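Local coordinates for protein cyclic nucleotide-gated potassium channel mll3241 (Mesorhizobium loti, PDB 4MUV) that forms the cytoplasmic cyclic-nucleotide-binding domain of a tetrameric bacterial potassium channel that is activated by cAMP, here in a variant crystallised with cyclic GMP, at residues L107-S111 and A112-M116; R129-A132 and L133-G137. The protein carries 3 engineered substitutions. All coordinates share one frame; numbering follows the deposited sequence. Where two conformers were deposited one is given.

Interaction 1 of 2, residues L107-S111 and A112-M116; sequences LSLHS and ADFQM
H110 and D113 meet where strand 107-110 gives way to a helix whose axis runs at 82° to it. D113 N makes a weak bond to H110 O (N-H...O angle 121°), and its carboxylate, with CG turned beside the backbone N, reaches back toward the last strand residue. There a water accepts from H110 N at 2.8 Å and, lying 2.7 Å from D113 OD2, probably donates to it, so the side chain can reach the final strand amide through it. L109 CD1 also lies 3.6 Å from D113 CB, the two side chains crossing at a slant. F114 N takes H110 O at 3.0 Å in a much straighter bond (163°), opening the helical i to i+4 ladder, while L109 CD2 packs 3.7 Å from F114 CA and sits at the ring edge near its plane. Q115 N continues the ladder to S111 O at 2.9 Å. Q115 bends at chi2, and NE2 donates to a second water at 2.7 Å; in the conformer given this also lies near S111 OG, a doubtful link. With H110 as N-cap, this is a strand-to-helix junction, from the beta roll of the cyclic-nucleotide-binding domain into helix 111-120.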
loop_
_atom_site.group_PDB
_atom_site.type_symbol
_atom_site.label_atom_id
_atom_site.label_comp_id
_atom_site.label_asym_id
_atom_site.label_seq_id
_atom_site.Cartn_x
_atom_site.Cartn_y
_atom_site.Cartn_z
ATOM N N LEU A 107 -1.540 3.886 -4.959
ATOM C CA LEU A 107 -0.239 4.535 -4.815
ATOM C C LEU A 107 0.721 3.480 -4.257
ATOM O O LEU A 107 0.528 2.973 -3.154
ATOM C CB LEU A 107 -0.323 5.763 -3.901
ATOM C CG LEU A 107 -1.197 6.898 -4.432
ATOM C CD1 LEU A 107 -1.433 7.932 -3.360
ATOM C CD2 LEU A 107 -0.542 7.552 -5.630
ATOM N N SER A 108 1.744 3.154 -5.045
ATOM C CA SER A 108 2.747 2.147 -4.698
ATOM C C SER A 108 3.927 2.779 -3.995
ATOM O O SER A 108 4.456 3.775 -4.481
ATOM C CB SER A 108 3.232 1.451 -5.977
ATOM O OG SER A 108 4.214 0.470 -5.709
ATOM N N LEU A 109 4.334 2.181 -2.890
ATOM C CA LEU A 109 5.446 2.650 -2.089
ATOM C C LEU A 109 6.475 1.536 -2.005
ATOM O O LEU A 109 6.202 0.465 -1.459
ATOM C CB LEU A 109 4.951 2.982 -0.688
ATOM C CG LEU A 109 5.984 3.541 0.285
ATOM C CD1 LEU A 109 6.415 4.921 -0.183
ATOM C CD2 LEU A 109 5.426 3.612 1.704
ATOM N N HIS A 110 7.650 1.773 -2.576
ATOM C CA HIS A 110 8.700 0.771 -2.560
ATOM C C HIS A 110 9.288 0.620 -1.161
ATOM O O HIS A 110 9.239 1.525 -0.338
ATOM C CB HIS A 110 9.773 1.128 -3.568
ATOM C CG HIS A 110 9.407 0.799 -4.981
ATOM N ND1 HIS A 110 8.156 1.039 -5.517
ATOM C CD2 HIS A 110 10.141 0.256 -5.975
ATOM C CE1 HIS A 110 8.141 0.664 -6.783
ATOM N NE2 HIS A 110 9.331 0.179 -7.083
ATOM N N SER A 111 9.860 -0.541 -0.895
ATOM C CA SER A 111 10.382 -0.881 0.420
ATOM C C SER A 111 11.311 0.180 1.008
ATOM O O SER A 111 11.191 0.526 2.169
ATOM C CB SER A 111 11.092 -2.235 0.375
ATOM O OG SER A 111 11.488 -2.613 1.679
ATOM N N ALA A 112 12.234 0.700 0.199
ATOM C CA ALA A 112 13.182 1.656 0.748
ATOM C C ALA A 112 12.447 2.861 1.320
ATOM O O ALA A 112 12.808 3.404 2.360
ATOM C CB ALA A 112 14.157 2.124 -0.303
ATOM N N ASP A 113 11.433 3.309 0.598
ATOM C CA ASP A 113 10.686 4.497 1.017
ATOM C C ASP A 113 9.746 4.198 2.192
ATOM O O ASP A 113 9.525 5.059 3.034
ATOM C CB ASP A 113 9.966 5.076 -0.173
ATOM C CG ASP A 113 10.928 5.457 -1.253
ATOM O OD1 ASP A 113 11.792 6.326 -0.997
ATOM O OD2 ASP A 113 10.830 4.884 -2.342
ATOM N N PHE A 114 9.239 2.968 2.261
ATOM C CA PHE A 114 8.520 2.503 3.440
ATOM C C PHE A 114 9.422 2.550 4.669
ATOM O O PHE A 114 8.973 2.968 5.750
ATOM C CB PHE A 114 8.020 1.079 3.196
ATOM C CG PHE A 114 7.391 0.414 4.390
ATOM C CD1 PHE A 114 6.040 0.566 4.653
ATOM C CD2 PHE A 114 8.139 -0.398 5.234
ATOM C CE1 PHE A 114 5.447 -0.074 5.710
ATOM C CE2 PHE A 114 7.540 -1.042 6.302
ATOM C CZ PHE A 114 6.201 -0.862 6.547
ATOM N N GLN A 115 10.674 2.097 4.543
ATOM C CA GLN A 115 11.572 2.141 5.695
ATOM C C GLN A 115 11.867 3.583 6.099
ATOM O O GLN A 115 11.933 3.888 7.286
ATOM C CB GLN A 115 12.875 1.377 5.451
ATOM C CG GLN A 115 12.705 -0.079 5.016
ATOM C CD GLN A 115 11.910 -0.944 5.976
ATOM O OE1 GLN A 115 11.624 -0.571 7.103
ATOM N NE2 GLN A 115 11.525 -2.112 5.505
ATOM N N MET A 116 12.040 4.469 5.120
ATOM C CA MET A 116 12.247 5.868 5.457
ATOM C C MET A 116 11.033 6.431 6.175
ATOM O O MET A 116 11.183 7.147 7.158
ATOM C CB MET A 116 12.546 6.706 4.233
ATOM C CG MET A 116 12.592 8.168 4.589
ATOM S SD MET A 116 13.520 9.163 3.433
ATOM C CE MET A 116 15.184 8.648 3.797
HETATM O O HOH W 1 8.421 4.319 -3.430
HETATM O O HOH W 2 12.077 -4.021 3.699
#

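Interaction 2 of 2, residues R129-A132 and L133-G137; sequences RKTA and LERRG. With PCG (cyclic guanosine monophosphate), chain C.
T131 and R135 stand one turn apart on helix 122-139, the C-terminal helix that lies over the nucleotide pocket in the cyclic-nucleotide-binding fold. The tight part is layered, on the pocket side. One face of the R135 guanidinium meets the C8 edge of the cyclic GMP base, the planes nearly parallel, with C8 3.4 Å above and offset toward the rim; T131 CG2 sits over the opposite face at 3.3 Å, likewise offset. The methyl arrives there with CG2 anti to the backbone N while OG1 turns back to I127 O. R135, extended from CG to NE, runs its aliphatic part along the base, CG 3.7 Å from C5 of the nucleotide. A salt bridge to E85 and a bond to F82 O hold NH1 and help fix the group's rotation. The solvent side is looser. R129 and L133 run side by side and meet closely at NH1 to CD1, 3.5 Å, and the R129 charge pairs with E126. Beneath both sides runs the regular i to i+4 ladder, its straightest rung R136 N to A132 O at 171°. At the ribose, R135 NH1 comes within 3.2 Å of O2' of the nucleotide.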
loop_
_atom_site.group_PDB
_atom_site.type_symbol
_atom_site.label_atom_id
_atom_site.label_comp_id
_atom_site.label_asym_id
_atom_site.label_seq_id
_atom_site.Cartn_x
_atom_site.Cartn_y
_atom_site.Cartn_z
ATOM N N ARG A 129 2.549 -1.685 12.172
ATOM C CA ARG A 129 2.867 -2.846 12.993
ATOM C C ARG A 129 1.565 -3.434 13.562
ATOM O O ARG A 129 1.358 -4.658 13.540
ATOM C CB ARG A 129 3.843 -2.477 14.124
ATOM C CG ARG A 129 4.367 -3.698 14.924
ATOM C CD ARG A 129 5.226 -3.304 16.126
ATOM N NE ARG A 129 4.439 -2.618 17.149
ATOM C CZ ARG A 129 3.636 -3.220 18.021
ATOM N NH1 ARG A 129 3.501 -4.537 18.028
ATOM N NH2 ARG A 129 2.961 -2.490 18.893
ATOM N N LYS A 130 0.681 -2.574 14.061
ATOM C CA LYS A 130 -0.586 -3.048 14.622
ATOM C C LYS A 130 -1.537 -3.594 13.565
ATOM O O LYS A 130 -2.251 -4.551 13.815
ATOM C CB LYS A 130 -1.251 -1.961 15.446
ATOM C CG LYS A 130 -0.524 -1.696 16.746
ATOM C CD LYS A 130 -1.205 -0.607 17.549
ATOM C CE LYS A 130 -0.438 -0.326 18.819
ATOM N NZ LYS A 130 -0.953 0.860 19.555
ATOM N N THR A 131 -1.551 -2.991 12.386
ATOM C CA THR A 131 -2.374 -3.492 11.282
ATOM C C THR A 131 -1.925 -4.906 10.889
ATOM O O THR A 131 -2.757 -5.792 10.683
ATOM C CB THR A 131 -2.330 -2.530 10.073
ATOM O OG1 THR A 131 -2.936 -1.287 10.441
ATOM C CG2 THR A 131 -3.092 -3.111 8.907
ATOM N N ALA A 132 -0.614 -5.136 10.823
ATOM C CA ALA A 132 -0.084 -6.474 10.532
ATOM C C ALA A 132 -0.530 -7.471 11.599
ATOM O O ALA A 132 -0.985 -8.574 11.268
ATOM C CB ALA A 132 1.434 -6.439 10.437
ATOM N N LEU A 133 -0.451 -7.083 12.865
ATOM C CA LEU A 133 -0.931 -7.935 13.944
ATOM C C LEU A 133 -2.423 -8.238 13.848
ATOM O O LEU A 133 -2.841 -9.373 14.023
ATOM C CB LEU A 133 -0.632 -7.323 15.309
ATOM C CG LEU A 133 0.804 -7.398 15.783
ATOM C CD1 LEU A 133 0.932 -6.629 17.058
ATOM C CD2 LEU A 133 1.247 -8.843 16.000
ATOM N N GLU A 134 -3.233 -7.225 13.565
ATOM C CA GLU A 134 -4.655 -7.411 13.418
ATOM C C GLU A 134 -4.962 -8.447 12.340
ATOM O O GLU A 134 -5.854 -9.266 12.495
ATOM C CB GLU A 134 -5.256 -6.048 13.061
ATOM C CG GLU A 134 -6.738 -6.049 12.792
ATOM C CD GLU A 134 -7.205 -4.809 12.053
ATOM O OE1 GLU A 134 -6.625 -3.720 12.294
ATOM O OE2 GLU A 134 -8.137 -4.941 11.231
ATOM N N ARG A 135 -4.251 -8.323 11.219
ATOM C CA ARG A 135 -4.488 -9.176 10.061
ATOM C C ARG A 135 -4.035 -10.614 10.356
ATOM O O ARG A 135 -4.733 -11.558 10.033
ATOM C CB ARG A 135 -3.868 -8.539 8.807
ATOM C CG ARG A 135 -4.689 -7.324 8.384
ATOM C CD ARG A 135 -4.023 -6.416 7.398
ATOM N NE ARG A 135 -4.965 -5.359 7.029
ATOM C CZ ARG A 135 -4.739 -4.400 6.137
ATOM N NH1 ARG A 135 -3.566 -4.246 5.576
ATOM N NH2 ARG A 135 -5.708 -3.565 5.840
ATOM N N ARG A 136 -2.889 -10.767 11.012
ATOM C CA ARG A 136 -2.473 -12.088 11.502
ATOM C C ARG A 136 -3.529 -12.656 12.454
ATOM O O ARG A 136 -3.802 -13.855 12.427
ATOM C CB ARG A 136 -1.101 -12.036 12.190
ATOM C CG ARG A 136 0.080 -11.801 11.257
ATOM C CD ARG A 136 0.298 -12.898 10.221
ATOM N NE ARG A 136 1.534 -12.695 9.462
ATOM C CZ ARG A 136 1.954 -13.429 8.427
ATOM N NH1 ARG A 136 1.257 -14.456 7.985
ATOM N NH2 ARG A 136 3.105 -13.122 7.827
ATOM N N GLY A 137 -4.136 -11.805 13.280
ATOM C CA GLY A 137 -5.161 -12.239 14.214
ATOM C C GLY A 137 -6.412 -12.708 13.512
ATOM O O GLY A 137 -7.027 -13.723 13.871
HETATM P PA PCG C . 1.312 -8.925 2.628
HETATM O O1A PCG C . 2.612 -8.211 2.320
HETATM O O2A PCG C . 1.417 -10.199 3.387
HETATM O "O5'" PCG C . 0.581 -9.199 1.294
HETATM C "C5'" PCG C . -0.740 -9.503 1.295
HETATM C "C4'" PCG C . -1.483 -8.394 2.062
HETATM O "O4'" PCG C . -2.953 -8.471 2.173
HETATM C "C3'" PCG C . -1.013 -8.330 3.355
HETATM O "O3'" PCG C . 0.386 -7.909 3.423
HETATM C "C2'" PCG C . -2.038 -7.321 4.016
HETATM O "O2'" PCG C . -1.539 -5.991 3.873
HETATM C "C1'" PCG C . -3.234 -7.505 3.300
HETATM N N9 PCG C . -4.360 -8.000 4.034
HETATM C C8 PCG C . -5.551 -7.354 4.264
HETATM N N7 PCG C . -6.341 -8.057 5.079
HETATM C C5 PCG C . -5.630 -9.194 5.378
HETATM C C6 PCG C . -5.948 -10.323 6.207
HETATM O O6 PCG C . -7.016 -10.487 6.845
HETATM N N1 PCG C . -4.963 -11.281 6.261
HETATM C C2 PCG C . -3.735 -11.171 5.628
HETATM N N2 PCG C . -2.838 -12.164 5.770
HETATM N N3 PCG C . -3.395 -10.111 4.828
HETATM C C4 PCG C . -4.408 -9.132 4.750
#

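Overall arrangement
Followed from the N terminus, the chain runs through the beta roll to its last strand, 104-110, whose end lies in interaction 1 and turns into helix 111-120. Helix 122-139 follows, and interaction 2 lies within it. Each contact spans adjoining segments, so neither closes a long loop; they stand in series, without nesting or crossing. Their centres are 19 Å apart and their nearest atoms about 7 Å, so they do not touch. Helix 85-90 connects them: F114 packs on L88 and I89, while R135 touches M86 and pairs with E85 at its start. The F114 and F128 rings also meet, joining the two helices upstream of the nucleotide-covering segment.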